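PDB 5K04: N-terminal acetyltransferase B complex subunit MDM20 from Candida albicans, which serves as the non-catalytic subunit of the NatB N-terminal acetyltransferase complex, where it binds NAT3 and probably supports its activity. Local coordinates for residues 211-214 against 215-219; 284-287 against 288-291. One frame throughout, in Å; residues are numbered along the deposited sequence.

Contact 1 (211-214 against 215-219); sequences LDLE and LKLLY
The first turn of helix 213-225 is closed by K216 N bonding to D212 O at 2.9 Å and by L217 N bonding to L213 O at 3.0 Å, both donors lying almost in line with the C=O bonds. D212 is the N-cap: its OD1 takes the amide of L215, 3.1 Å from L215 N, and the N-H reaches it from above the carboxylate plane. A chi1 of 54°, which sets CG between the backbone N and the carbonyl carbon, folds the carboxylate back over this first turn. L215 then lays its own CB and CG against OD1, while its CD1 meets L211 CD2 at 4.1 Å, the two leucine side chains crossing at roughly a right angle. On another side of the turn the extended K216 chain runs back along L211, CG beside L211 CB at 3.8 Å and CE near L211 O. L213 CG and L217 CD1 touch at 4.0 Å, one turn apart. The other carboxylate oxygen of D212, OD2, bonds to T185 OG1 at the start of helix 185-192, on which L215 also packs; L218 reaches both that helix and helix 197-204, whereas L213 packs on I4 and L217 on K5 of the NAT3 chain.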
loop_
_atom_site.group_PDB
_atom_site.type_symbol
_atom_site.label_atom_id
_atom_site.label_comp_id
_atom_site.label_asym_id
_atom_site.label_seq_id
_atom_site.Cartn_x
_atom_site.Cartn_y
_atom_site.Cartn_z
ATOM N N LEU A 211 5.665 9.694 -30.151
ATOM C CA LEU A 211 4.809 9.101 -29.137
ATOM C C LEU A 211 5.642 8.560 -27.983
ATOM O O LEU A 211 6.744 8.033 -28.170
ATOM C CB LEU A 211 3.980 7.961 -29.738
ATOM C CG LEU A 211 2.938 8.301 -30.802
ATOM C CD1 LEU A 211 2.020 7.097 -31.013
ATOM C CD2 LEU A 211 2.133 9.513 -30.383
ATOM N N ASP A 212 5.090 8.670 -26.783
ATOM C CA ASP A 212 5.688 8.037 -25.625
ATOM C C ASP A 212 5.118 6.626 -25.482
ATOM O O ASP A 212 4.208 6.225 -26.212
ATOM C CB ASP A 212 5.440 8.890 -24.374
ATOM C CG ASP A 212 3.967 9.204 -24.165
ATOM O OD1 ASP A 212 3.124 8.653 -24.903
ATOM O OD2 ASP A 212 3.635 9.999 -23.262
ATOM N N LEU A 213 5.681 5.865 -24.530
ATOM C CA LEU A 213 5.258 4.478 -24.339
ATOM C C LEU A 213 3.758 4.399 -24.068
ATOM O O LEU A 213 3.067 3.541 -24.616
ATOM C CB LEU A 213 6.048 3.832 -23.190
ATOM C CG LEU A 213 5.783 2.326 -23.027
ATOM C CD1 LEU A 213 6.006 1.578 -24.358
ATOM C CD2 LEU A 213 6.635 1.713 -21.934
ATOM N N GLU A 214 3.238 5.312 -23.245
ATOM C CA GLU A 214 1.815 5.320 -22.911
ATOM C C GLU A 214 0.947 5.338 -24.168
ATOM O O GLU A 214 -0.017 4.575 -24.286
ATOM C CB GLU A 214 1.520 6.534 -22.019
ATOM C CG GLU A 214 0.092 6.680 -21.557
ATOM C CD GLU A 214 -0.281 5.769 -20.377
ATOM O OE1 GLU A 214 0.562 5.530 -19.485
ATOM O OE2 GLU A 214 -1.438 5.297 -20.355
ATOM N N LEU A 215 1.288 6.205 -25.128
ATOM C CA LEU A 215 0.463 6.376 -26.321
ATOM C C LEU A 215 0.723 5.291 -27.355
ATOM O O LEU A 215 -0.194 4.925 -28.102
ATOM C CB LEU A 215 0.682 7.770 -26.932
ATOM C CG LEU A 215 0.134 8.945 -26.094
ATOM C CD1 LEU A 215 0.377 10.271 -26.780
ATOM C CD2 LEU A 215 -1.361 8.781 -25.750
ATOM N N LYS A 216 1.956 4.767 -27.408
ATOM C CA LYS A 216 2.242 3.628 -28.278
ATOM C C LYS A 216 1.395 2.434 -27.882
ATOM O O LYS A 216 0.791 1.774 -28.734
ATOM C CB LYS A 216 3.726 3.261 -28.224
ATOM C CG LYS A 216 4.677 4.299 -28.821
ATOM C CD LYS A 216 6.108 3.745 -28.881
ATOM C CE LYS A 216 7.125 4.855 -29.218
ATOM N NZ LYS A 216 8.525 4.331 -29.247
ATOM N N LEU A 217 1.330 2.149 -26.578
ATOM C CA LEU A 217 0.508 1.036 -26.113
ATOM C C LEU A 217 -0.954 1.278 -26.440
ATOM O O LEU A 217 -1.660 0.368 -26.886
ATOM C CB LEU A 217 0.700 0.833 -24.613
ATOM C CG LEU A 217 2.112 0.387 -24.206
ATOM C CD1 LEU A 217 2.290 0.321 -22.669
ATOM C CD2 LEU A 217 2.489 -0.929 -24.848
ATOM N N LEU A 218 -1.413 2.515 -26.238
ATOM C CA LEU A 218 -2.788 2.879 -26.550
ATOM C C LEU A 218 -3.060 2.756 -28.046
ATOM O O LEU A 218 -4.122 2.277 -28.457
ATOM C CB LEU A 218 -3.046 4.300 -26.061
ATOM C CG LEU A 218 -4.482 4.806 -26.184
ATOM C CD1 LEU A 218 -5.444 3.961 -25.341
ATOM C CD2 LEU A 218 -4.550 6.274 -25.793
ATOM N N TYR A 219 -2.097 3.177 -28.872
ATOM C CA TYR A 219 -2.243 3.058 -30.315
ATOM C C TYR A 219 -2.386 1.599 -30.735
ATOM O O TYR A 219 -3.209 1.267 -31.597
ATOM C CB TYR A 219 -1.040 3.712 -30.997
ATOM C CG TYR A 219 -1.127 3.813 -32.503
ATOM C CD1 TYR A 219 -2.297 4.206 -33.137
ATOM C CD2 TYR A 219 -0.011 3.556 -33.290
ATOM C CE1 TYR A 219 -2.350 4.305 -34.524
ATOM C CE2 TYR A 219 -0.058 3.651 -34.666
ATOM C CZ TYR A 219 -1.229 4.021 -35.284
ATOM O OH TYR A 219 -1.280 4.109 -36.660
#

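Contact 2 (284-287 against 288-291); sequences IELD and ILYS
L286 lays its CD1 methyl against the Y290 ring, 3.6 Å from Y290 CE1 and nearly as close to Y290 CD1, so one side of the ring, the CD1-CE1 bond, takes the contact. The two side chains cross at a slant. With CG of L286 anti to the backbone N (chi1 -178°), the branch divides so that CD1, and not CD2, lies against the tyrosine. The other approach to the ring is polar: L286 O lies at its edge, near the ring plane, 3.5 Å from Y290 CD1. The same carbonyl oxygen accepts the amide of Y290 at 3.1 Å, with the N-H bent to 136°, and D287 O receives a second, weak bond from that amide.

Such a bifurcated amide fits a helix end. Helix 277-289 stops in a Schellman motif: Y290 is the first residue off helical angles, S291 follows with positive phi as the C-prime residue, the amide of the residue after S291 returns to D287 O, and S291 N turns back to I288 O at 3.1 Å. Before the ending the bonding is regular, I288 N to I284 O being nearly straight at 170°. I288 drapes CG1 and CD1 past that same oxygen, with CG1 at 3.5 Å from I284 O, and its CD1 only grazes I284 CG2.

Polar ends are held from outside the turn. The hydroxyl of Y290 bonds to K263 O, its ring also has K259 as a cation-pi partner, and D287 OD2 bonds to S297 OG. L286 packs on F265 and L268 of helix 265-269 and on I255 of helix 248-260, which L289 touches too.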
loop_
_atom_site.group_PDB
_atom_site.type_symbol
_atom_site.label_atom_id
_atom_site.label_comp_id
_atom_site.label_asym_id
_atom_site.label_seq_id
_atom_site.Cartn_x
_atom_site.Cartn_y
_atom_site.Cartn_z
ATOM N N ILE A 284 6.063 -20.872 -28.699
ATOM C CA ILE A 284 4.929 -21.572 -28.103
ATOM C C ILE A 284 3.633 -20.861 -28.451
ATOM O O ILE A 284 2.644 -21.488 -28.848
ATOM C CB ILE A 284 5.098 -21.681 -26.580
ATOM C CG1 ILE A 284 6.494 -22.210 -26.236
ATOM C CG2 ILE A 284 4.017 -22.586 -26.016
ATOM C CD1 ILE A 284 6.781 -22.272 -24.758
ATOM N N GLU A 285 3.616 -19.539 -28.279
ATOM C CA GLU A 285 2.430 -18.754 -28.605
ATOM C C GLU A 285 2.098 -18.847 -30.093
ATOM O O GLU A 285 0.928 -18.756 -30.480
ATOM C CB GLU A 285 2.652 -17.300 -28.186
ATOM C CG GLU A 285 1.395 -16.588 -27.681
ATOM C CD GLU A 285 1.088 -16.856 -26.221
ATOM O OE1 GLU A 285 2.039 -16.916 -25.410
ATOM O OE2 GLU A 285 -0.111 -17.000 -25.889
ATOM N N LEU A 286 3.111 -19.056 -30.937
ATOM C CA LEU A 286 2.870 -19.123 -32.372
ATOM C C LEU A 286 2.326 -20.489 -32.768
ATOM O O LEU A 286 1.493 -20.581 -33.672
ATOM C CB LEU A 286 4.152 -18.792 -33.140
ATOM C CG LEU A 286 4.059 -18.773 -34.674
ATOM C CD1 LEU A 286 3.195 -17.620 -35.157
ATOM C CD2 LEU A 286 5.446 -18.736 -35.327
ATOM N N ASP A 287 2.774 -21.554 -32.088
ATOM C CA ASP A 287 2.180 -22.875 -32.288
ATOM C C ASP A 287 0.697 -22.870 -31.934
ATOM O O ASP A 287 -0.137 -23.384 -32.688
ATOM C CB ASP A 287 2.915 -23.918 -31.449
ATOM C CG ASP A 287 4.328 -24.151 -31.921
ATOM O OD1 ASP A 287 4.693 -23.583 -32.973
ATOM O OD2 ASP A 287 5.067 -24.890 -31.236
ATOM N N ILE A 288 0.354 -22.298 -30.779
ATOM C CA ILE A 288 -1.042 -22.206 -30.364
ATOM C C ILE A 288 -1.856 -21.441 -31.404
ATOM O O ILE A 288 -2.950 -21.863 -31.797
ATOM C CB ILE A 288 -1.124 -21.549 -28.974
ATOM C CG1 ILE A 288 -0.554 -22.491 -27.915
ATOM C CG2 ILE A 288 -2.548 -21.116 -28.640
ATOM C CD1 ILE A 288 -0.339 -21.835 -26.560
ATOM N N LEU A 289 -1.317 -20.312 -31.871
ATOM C CA LEU A 289 -2.027 -19.442 -32.804
ATOM C C LEU A 289 -2.329 -20.135 -34.128
ATOM O O LEU A 289 -3.316 -19.799 -34.793
ATOM C CB LEU A 289 -1.200 -18.180 -33.048
ATOM C CG LEU A 289 -1.828 -17.097 -33.916
ATOM C CD1 LEU A 289 -3.106 -16.605 -33.262
ATOM C CD2 LEU A 289 -0.845 -15.946 -34.114
ATOM N N TYR A 290 -1.492 -21.092 -34.532
ATOM C CA TYR A 290 -1.666 -21.805 -35.790
ATOM C C TYR A 290 -2.108 -23.242 -35.564
ATOM O O TYR A 290 -1.925 -24.091 -36.443
ATOM C CB TYR A 290 -0.379 -21.749 -36.622
ATOM C CG TYR A 290 -0.213 -20.433 -37.373
ATOM C CD1 TYR A 290 0.244 -19.287 -36.722
ATOM C CD2 TYR A 290 -0.528 -20.333 -38.729
ATOM C CE1 TYR A 290 0.385 -18.079 -37.398
ATOM C CE2 TYR A 290 -0.381 -19.128 -39.414
ATOM C CZ TYR A 290 0.070 -18.003 -38.744
ATOM O OH TYR A 290 0.210 -16.808 -39.419
ATOM N N SER A 291 -2.681 -23.525 -34.392
ATOM C CA SER A 291 -3.257 -24.835 -34.079
ATOM C C SER A 291 -2.266 -25.976 -34.340
ATOM O O SER A 291 -2.620 -27.033 -34.865
ATOM C CB SER A 291 -4.566 -25.037 -34.846
ATOM O OG SER A 291 -5.461 -23.967 -34.552
#

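Overall arrangement
Followed from the N terminus, the chain reaches contact 1 first, at the start of helix 213-225, and contact 2 later, at the end of helix 277-289. Each closes a single helical turn, so the two stand in series and neither nest nor cross. Between them run helices 229-242, 248-260 and 265-269, the last two of which pack on contact 2. Contacts 1 and 2 have centres about 27 Å apart and nearest atoms about 16 Å apart, on the same side of the chain's centre. Contact 1 joins its helix to helices 185-192 and 197-204 and borders NAT3; contact 2, within the NatB non-catalytic family region, touches no other subunit and links helices 248-260, 265-269 and 295-305.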